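Local coordinates for protein ninB (Enterobacteria phage lambda, PDB 1PC6), which acts in the initiation of genetic exchange in phage lambda, where it functionally resembles the RecFOR proteins of Escherichia coli, at the interface of chains A and B. Residues are numbered along the deposited sequence; one frame, centred on the assembly and turned at random. Chains: chain A/B, Protein ninB.

All four contacts lie along an antiparallel sheet built by both copies of the protein around a two-fold axis. Strand 32-38 contributes to every one of them. Contact 2 sits at the axis, where the two copies of this strand pair, and its C-alpha centre is about 13 Å from that of contact 1 and 12 Å from that of contact 3. Contact 4 is about 8 Å from contacts 1 and 2, sharing B:Val33 with the former and A:Leu4 and B:Thr35 with the latter. Contact 3, about 20 Å from contact 1, lies near the start of strand 32-38 of chain A. Such continuous pairing suggests a genuine dimer.

Contact 1: the interface of chains A and B. Residues chain A 36-38; chain B 2-3, 31-33.
The methyl CG2 of A:Ile36 meets the methyl CG2 of B:Ile32 at 3.6 Å, the apolar centre of a stretch of intermolecular antiparallel sheet. In both, CG2 is anti to the backbone N (CG1 at -55° and -59°), which turns the two methyls toward each other across the paired strands 32-38. On the opposite face of the sheet, A:Gln37 packs by its aliphatic stem: its CB lies 3.8 Å from CB of B:Lys3, and the two side chains cross obliquely. Between these faces runs the backbone ladder. The amide N of B:Val33 gives a hydrogen bond to the carbonyl O of A:Gln37 at 3.2 Å, arriving in the carbonyl plane; the return bond from A:Gln37 N to B:Val33 O is weak. On the other edge of the same strand, A:Glu38 N donates to O of B:Lys2 at 3.1 Å, nearly straight at the hydrogen but from above the carbonyl plane. A:Glu38 thereby binds one neighbouring stretch of chain B while its preceding residue binds another. Farther out, the methylenes of A:Glu38 and B:Lys2 lie against each other through CB and CD of the lysine. At the rim, the carboxylate OE2 of A:Glu38 and the amine NZ of B:Lys2 stay 4.9 Å apart; their opposite charges may still attract.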
# COMPACT_ATOMS: atom_id res chain seq x y z
N ILE A 36 -10.49 -2.59 -9.19
CA ILE A 36 -9.57 -3.61 -9.69
C ILE A 36 -8.16 -3.12 -9.34
O ILE A 36 -7.95 -1.93 -9.13
CB ILE A 36 -9.69 -3.75 -11.22
CG1 ILE A 36 -11.15 -4.03 -11.61
CG2 ILE A 36 -8.76 -4.85 -11.70
CD1 ILE A 36 -11.43 -4.00 -13.11
N GLN A 37 -7.19 -4.02 -9.28
CA GLN A 37 -5.85 -3.57 -8.94
C GLN A 37 -4.71 -4.51 -9.28
O GLN A 37 -4.76 -5.70 -8.98
CB GLN A 37 -5.81 -3.22 -7.45
CG GLN A 37 -4.43 -2.80 -6.97
CD GLN A 37 -4.41 -2.34 -5.51
OE1 GLN A 37 -4.89 -1.24 -5.19
NE2 GLN A 37 -3.86 -3.18 -4.63
N GLU A 38 -3.67 -3.96 -9.91
CA GLU A 38 -2.47 -4.71 -10.27
C GLU A 38 -1.81 -5.21 -9.00
O GLU A 38 -1.99 -4.63 -7.92
CB GLU A 38 -1.48 -3.81 -11.00
CG GLU A 38 -1.72 -3.67 -12.48
CD GLU A 38 -1.32 -4.91 -13.24
OE1 GLU A 38 -1.81 -6.00 -12.88
OE2 GLU A 38 -0.52 -4.80 -14.20
N LYS B 2 -1.84 0.86 -8.52
CA LYS B 2 -2.33 0.62 -9.89
C LYS B 2 -3.77 0.15 -9.72
O LYS B 2 -4.13 -0.91 -10.23
CB LYS B 2 -1.52 -0.49 -10.58
CG LYS B 2 -0.26 -0.05 -11.31
CD LYS B 2 0.67 -1.22 -11.59
CE LYS B 2 1.36 -1.69 -10.32
NZ LYS B 2 2.10 -2.96 -10.54
N LYS B 3 -4.59 0.92 -9.01
CA LYS B 3 -5.97 0.53 -8.76
C LYS B 3 -7.07 1.31 -9.49
O LYS B 3 -7.37 2.45 -9.15
CB LYS B 3 -6.26 0.54 -7.25
CG LYS B 3 -5.91 1.86 -6.51
CD LYS B 3 -7.19 2.72 -6.13
CE LYS B 3 -6.83 4.01 -5.28
NZ LYS B 3 -6.02 3.69 -4.00
N PRO B 31 -1.02 -11.81 -9.79
CA PRO B 31 -2.48 -11.69 -9.76
C PRO B 31 -3.06 -10.28 -9.88
O PRO B 31 -2.37 -9.28 -9.70
CB PRO B 31 -2.84 -12.32 -8.42
CG PRO B 31 -1.74 -11.78 -7.55
CD PRO B 31 -0.49 -11.96 -8.41
N ILE B 32 -4.35 -10.24 -10.21
CA ILE B 32 -5.08 -8.99 -10.34
C ILE B 32 -6.29 -9.16 -9.41
O ILE B 32 -7.15 -9.99 -9.65
CB ILE B 32 -5.55 -8.78 -11.78
CG1 ILE B 32 -4.33 -8.74 -12.70
CG2 ILE B 32 -6.36 -7.50 -11.89
CD1 ILE B 32 -4.64 -8.45 -14.15
N VAL B 33 -6.32 -8.38 -8.33
CA VAL B 33 -7.40 -8.46 -7.35
C VAL B 33 -8.56 -7.49 -7.62
O VAL B 33 -8.35 -6.31 -7.86
CB VAL B 33 -6.86 -8.21 -5.92
CG1 VAL B 33 -8.00 -8.22 -4.92
CG2 VAL B 33 -5.84 -9.27 -5.56

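Contact 2: the interface of chains A and B. Residues chain A 1, 3-4, 33, 35; chain B 35-37.
A:Val33 N donates to the carbonyl O of B:Gln37 at 2.7 Å, nearly along the C=O axis, while the return bond from B:Gln37 N to A:Val33 O is weak. Two residues further along, A:Thr35 pairs with its own symmetry mate B:Thr35: each amide N gives a hydrogen bond to the other's carbonyl O, 3.0 Å from A:Thr35 N to B:Thr35 O. The opposite edge of B's strand is taken by A:Leu4, whose N donates to O of B:Ile36 at 2.9 Å. The side chains fill in around this ladder. A:Lys3 runs alongside B:Gln37 in the same direction, with its CG 3.7 Å from CB of the glutamine. Because CG of A:Lys3 is anti to its backbone nitrogen (chi1 175°) and the chain runs on extended, the lysine passes over the strand, and its CE comes to 4.1 Å from CB of B:Thr35. On the opposite face, A:Met1 bends at chi3 (-77°) and brings its methyl CE to 3.7 Å from the branch methyl CG2 of B:Ile36, the two side chains crossing at about a right angle. Strand 32-38 of chain B is thus held between strands 4-8 and 32-38 of chain A, with the two-fold axis passing close to the paired threonines.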
# COMPACT_ATOMS: atom_id res chain seq x y z
N MET A 1 -23.09 -2.79 2.29
CA MET A 1 -22.85 -4.24 2.09
C MET A 1 -21.51 -4.60 2.71
O MET A 1 -20.78 -3.70 3.13
CB MET A 1 -22.81 -4.57 0.60
CG MET A 1 -21.66 -3.90 -0.13
SD MET A 1 -21.62 -4.26 -1.90
CE MET A 1 -20.95 -5.94 -1.89
N LYS A 3 -17.67 -6.03 2.36
CA LYS A 3 -16.68 -6.01 1.29
C LYS A 3 -16.32 -7.41 0.77
O LYS A 3 -16.12 -8.34 1.55
CB LYS A 3 -15.40 -5.32 1.74
CG LYS A 3 -14.29 -5.37 0.70
CD LYS A 3 -12.91 -5.22 1.33
CE LYS A 3 -11.80 -5.55 0.32
NZ LYS A 3 -10.42 -5.47 0.92
N LEU A 4 -16.24 -7.53 -0.56
CA LEU A 4 -15.88 -8.80 -1.19
C LEU A 4 -14.57 -8.65 -1.94
O LEU A 4 -14.29 -7.62 -2.55
CB LEU A 4 -16.96 -9.25 -2.17
CG LEU A 4 -18.26 -9.77 -1.57
CD1 LEU A 4 -19.03 -8.61 -0.97
CD2 LEU A 4 -19.07 -10.46 -2.65
N VAL A 33 -18.42 0.64 -4.86
CA VAL A 33 -17.17 0.63 -5.60
C VAL A 33 -16.58 -0.72 -5.95
O VAL A 33 -16.37 -1.58 -5.09
CB VAL A 33 -16.10 1.45 -4.81
CG1 VAL A 33 -14.71 1.21 -5.39
CG2 VAL A 33 -16.43 2.93 -4.86
N THR A 35 -13.32 -1.92 -7.31
CA THR A 35 -11.97 -1.51 -7.62
C THR A 35 -11.07 -2.68 -7.99
O THR A 35 -10.91 -3.63 -7.23
CB THR A 35 -11.39 -0.73 -6.42
OG1 THR A 35 -9.96 -0.84 -6.41
CG2 THR A 35 -11.97 -1.25 -5.10
N THR B 35 -12.30 -6.00 -6.13
CA THR B 35 -13.00 -5.91 -4.86
C THR B 35 -14.23 -5.03 -4.88
O THR B 35 -14.16 -3.84 -5.19
CB THR B 35 -12.07 -5.39 -3.73
OG1 THR B 35 -11.94 -3.96 -3.83
CG2 THR B 35 -10.69 -6.03 -3.81
N ILE B 36 -15.36 -5.62 -4.53
CA ILE B 36 -16.60 -4.89 -4.47
C ILE B 36 -16.72 -4.45 -3.01
O ILE B 36 -16.22 -5.12 -2.11
CB ILE B 36 -17.81 -5.79 -4.87
CG1 ILE B 36 -17.54 -6.45 -6.22
CG2 ILE B 36 -19.08 -4.97 -4.97
CD1 ILE B 36 -18.69 -7.31 -6.71
N GLN B 37 -17.37 -3.31 -2.79
CA GLN B 37 -17.53 -2.79 -1.44
C GLN B 37 -18.27 -1.47 -1.52
O GLN B 37 -18.15 -0.75 -2.50
CB GLN B 37 -16.17 -2.56 -0.80
CG GLN B 37 -15.37 -1.48 -1.50
CD GLN B 37 -13.96 -1.36 -0.96
OE1 GLN B 37 -13.75 -1.23 0.24
NE2 GLN B 37 -12.98 -1.41 -1.86

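Contact 3: the interface of chains A and B. Residues chain A 26-28, 31-32; chain B 7-9.
B:Arg9 presses its aliphatic stem against prolines of chain A where the antiparallel beta-sheet shared by the two chains nears the start of strand 32-38. The packed part is made by ring and methylene carbons. CG of the arginine lies 3.7 Å from CB of A:Pro31, the stem running parallel to the ring, and its CB approaches CA of A:Pro28 at 3.9 Å. The chi1 of -50° turns CG away from the arginine's own carbonyl carbon and beside its backbone N, which sets the stem against the A:Pro31 ring. Meanwhile the carbonyl O of B:Arg9 points into the loop of chain A, 3.3 Å from CB of A:Pro26. The proline-rich stretch of chain A lies against B:Arg9, just after strand 7-8, and chain A hides 76 Å² of this arginine, more than of B:Glu7 or B:Ile8. B:Ile8 adds a looser touch, its CG2 standing 4.1 Å from CG of A:Pro26. The two strands still pair here, but the bond from B:Ile8 N to the carbonyl O of A:Ile32, at 3.3 Å, is weak. The charged end of the arginine turns away from the prolines to its own chain. With the chain bent at chi3, NH2 forms a salt bridge of 2.6 Å with the carboxylate OE1 of B:Glu7, using the oxygen's anti lone pair. CB of B:Glu7 also lies over one face of the guanidinium, toward its rim, and may restrict its rotation.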
# COMPACT_ATOMS: atom_id res chain seq x y z
N PRO A 26 -27.24 -1.24 -9.27
CA PRO A 26 -26.80 0.16 -9.39
C PRO A 26 -27.60 1.06 -8.47
O PRO A 26 -28.73 0.75 -8.08
CB PRO A 26 -27.02 0.46 -10.87
CG PRO A 26 -26.71 -0.86 -11.51
CD PRO A 26 -27.43 -1.85 -10.60
N ASP A 27 -27.02 2.20 -8.11
CA ASP A 27 -27.66 3.13 -7.20
C ASP A 27 -26.93 4.47 -7.29
O ASP A 27 -25.78 4.59 -6.86
CB ASP A 27 -27.58 2.55 -5.78
CG ASP A 27 -28.25 3.42 -4.73
OD1 ASP A 27 -28.15 3.09 -3.53
OD2 ASP A 27 -28.87 4.44 -5.11
N PRO A 28 -27.57 5.48 -7.88
CA PRO A 28 -26.94 6.80 -8.00
C PRO A 28 -26.57 7.35 -6.62
O PRO A 28 -25.42 7.70 -6.36
CB PRO A 28 -28.02 7.65 -8.67
CG PRO A 28 -28.82 6.65 -9.44
CD PRO A 28 -28.92 5.49 -8.48
N PRO A 31 -23.84 4.72 -4.30
CA PRO A 31 -23.18 3.77 -5.20
C PRO A 31 -22.09 2.95 -4.50
O PRO A 31 -21.52 3.39 -3.49
CB PRO A 31 -22.62 4.67 -6.29
CG PRO A 31 -22.27 5.90 -5.55
CD PRO A 31 -23.47 6.10 -4.65
N ILE A 32 -21.83 1.76 -5.04
CA ILE A 32 -20.79 0.89 -4.49
C ILE A 32 -19.59 0.85 -5.44
O ILE A 32 -19.73 1.02 -6.65
CB ILE A 32 -21.31 -0.56 -4.20
CG1 ILE A 32 -21.53 -1.33 -5.49
CG2 ILE A 32 -22.60 -0.50 -3.41
CD1 ILE A 32 -21.82 -2.78 -5.25
N GLU B 7 -17.45 3.63 -9.99
CA GLU B 7 -18.64 4.01 -9.22
C GLU B 7 -19.85 3.52 -9.99
O GLU B 7 -20.38 4.21 -10.86
CB GLU B 7 -18.73 5.53 -9.05
CG GLU B 7 -17.58 6.15 -8.28
CD GLU B 7 -17.92 7.52 -7.71
OE1 GLU B 7 -18.46 8.37 -8.46
OE2 GLU B 7 -17.64 7.75 -6.51
N ILE B 8 -20.30 2.32 -9.65
CA ILE B 8 -21.44 1.71 -10.33
C ILE B 8 -22.77 2.39 -9.99
O ILE B 8 -23.51 1.90 -9.14
CB ILE B 8 -21.52 0.21 -10.00
CG1 ILE B 8 -20.19 -0.46 -10.37
CG2 ILE B 8 -22.68 -0.43 -10.73
CD1 ILE B 8 -20.18 -1.94 -10.16
N ARG B 9 -23.07 3.50 -10.66
CA ARG B 9 -24.32 4.23 -10.42
C ARG B 9 -25.40 3.85 -11.42
O ARG B 9 -26.57 3.74 -11.06
CB ARG B 9 -24.07 5.74 -10.47
CG ARG B 9 -22.90 6.19 -9.61
CD ARG B 9 -22.86 7.70 -9.45
NE ARG B 9 -21.51 8.23 -9.58
CZ ARG B 9 -20.85 8.32 -10.74
NH1 ARG B 9 -21.43 7.91 -11.86
NH2 ARG B 9 -19.62 8.81 -10.77

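Contact 4: the interface of chains A and B. Residues chain A 4-7, 43; chain B 33-35.
Strand 4-8 of chain A joins strand 32-38 of chain B as an antiparallel neighbour, with A:Phe6 facing B:Val34 in the middle. The amide N of A:Phe6 donates to the carbonyl O of B:Val34 at 2.8 Å, almost straight at the hydrogen (171°) and close to the line of the carbonyl bond. The reciprocal bond, B:Val34 N to A:Phe6 O, is longer at 3.2 Å; it is equally straight at the hydrogen, but the donor stands well above the carbonyl plane. The phenyl ring of A:Phe6 turns along its own strand, and its ring carbon CD1 comes 3.9 Å from O of B:Val34. Side chains on the other face of the sheet interleave. The methyl CG2 of A:Thr5 touches CG1 of B:Val33 at 3.5 Å and also reaches CG2 of B:Thr35 at 3.9 Å, the two threonines standing abreast. With chi1 at 177°, the second methyl of the valine is anti to the carbonyl carbon. This CG2 of B:Val33 packs at 3.7 Å against CB of A:Glu7. Beyond, the extended glutamate carries its OE2 toward the N of A:Leu43, a weak bond of 3.4 Å. The contact lies on strand 4-8, with the first residue of helix 43-59 nearby.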
# COMPACT_ATOMS: atom_id res chain seq x y z
N LEU A 4 -16.24 -7.53 -0.56
CA LEU A 4 -15.88 -8.80 -1.19
C LEU A 4 -14.57 -8.65 -1.94
O LEU A 4 -14.29 -7.62 -2.55
CB LEU A 4 -16.96 -9.25 -2.17
CG LEU A 4 -18.26 -9.77 -1.57
CD1 LEU A 4 -19.03 -8.61 -0.97
CD2 LEU A 4 -19.07 -10.46 -2.65
N THR A 5 -13.75 -9.70 -1.90
CA THR A 5 -12.48 -9.67 -2.58
C THR A 5 -12.28 -10.92 -3.44
O THR A 5 -12.46 -12.05 -2.99
CB THR A 5 -11.31 -9.55 -1.59
OG1 THR A 5 -11.44 -8.31 -0.87
CG2 THR A 5 -9.97 -9.59 -2.32
N PHE A 6 -11.91 -10.70 -4.69
CA PHE A 6 -11.70 -11.79 -5.61
C PHE A 6 -10.33 -11.70 -6.23
O PHE A 6 -10.17 -11.15 -7.32
CB PHE A 6 -12.73 -11.79 -6.73
CG PHE A 6 -14.16 -11.78 -6.26
CD1 PHE A 6 -14.79 -10.59 -5.93
CD2 PHE A 6 -14.87 -12.97 -6.15
CE1 PHE A 6 -16.11 -10.58 -5.50
CE2 PHE A 6 -16.19 -12.97 -5.72
CZ PHE A 6 -16.81 -11.77 -5.39
N GLU A 7 -9.33 -12.22 -5.55
CA GLU A 7 -8.01 -12.23 -6.13
C GLU A 7 -8.14 -13.19 -7.31
O GLU A 7 -8.51 -14.35 -7.14
CB GLU A 7 -7.00 -12.76 -5.13
CG GLU A 7 -5.82 -13.46 -5.74
CD GLU A 7 -4.88 -14.01 -4.69
OE1 GLU A 7 -5.38 -14.66 -3.74
OE2 GLU A 7 -3.66 -13.81 -4.83
N LEU A 43 -1.41 -12.07 -2.88
CA LEU A 43 -2.24 -11.64 -1.75
C LEU A 43 -1.91 -12.47 -0.52
O LEU A 43 -1.96 -11.99 0.62
CB LEU A 43 -3.71 -11.82 -2.10
CG LEU A 43 -4.76 -11.18 -1.20
CD1 LEU A 43 -4.72 -9.68 -1.39
CD2 LEU A 43 -6.14 -11.71 -1.55
N VAL B 33 -6.32 -8.38 -8.33
CA VAL B 33 -7.40 -8.46 -7.35
C VAL B 33 -8.56 -7.49 -7.62
O VAL B 33 -8.35 -6.31 -7.86
CB VAL B 33 -6.86 -8.21 -5.92
CG1 VAL B 33 -8.00 -8.22 -4.92
CG2 VAL B 33 -5.84 -9.27 -5.56
N VAL B 34 -9.78 -8.01 -7.58
CA VAL B 34 -10.99 -7.20 -7.80
C VAL B 34 -11.72 -7.14 -6.47
O VAL B 34 -11.75 -8.13 -5.74
CB VAL B 34 -11.93 -7.86 -8.83
CG1 VAL B 34 -13.20 -7.03 -8.98
CG2 VAL B 34 -11.23 -8.00 -10.15
N THR B 35 -12.30 -6.00 -6.13
CA THR B 35 -13.00 -5.91 -4.86
C THR B 35 -14.23 -5.03 -4.88
O THR B 35 -14.16 -3.84 -5.19
CB THR B 35 -12.07 -5.39 -3.73
OG1 THR B 35 -11.94 -3.96 -3.83
CG2 THR B 35 -10.69 -6.03 -3.81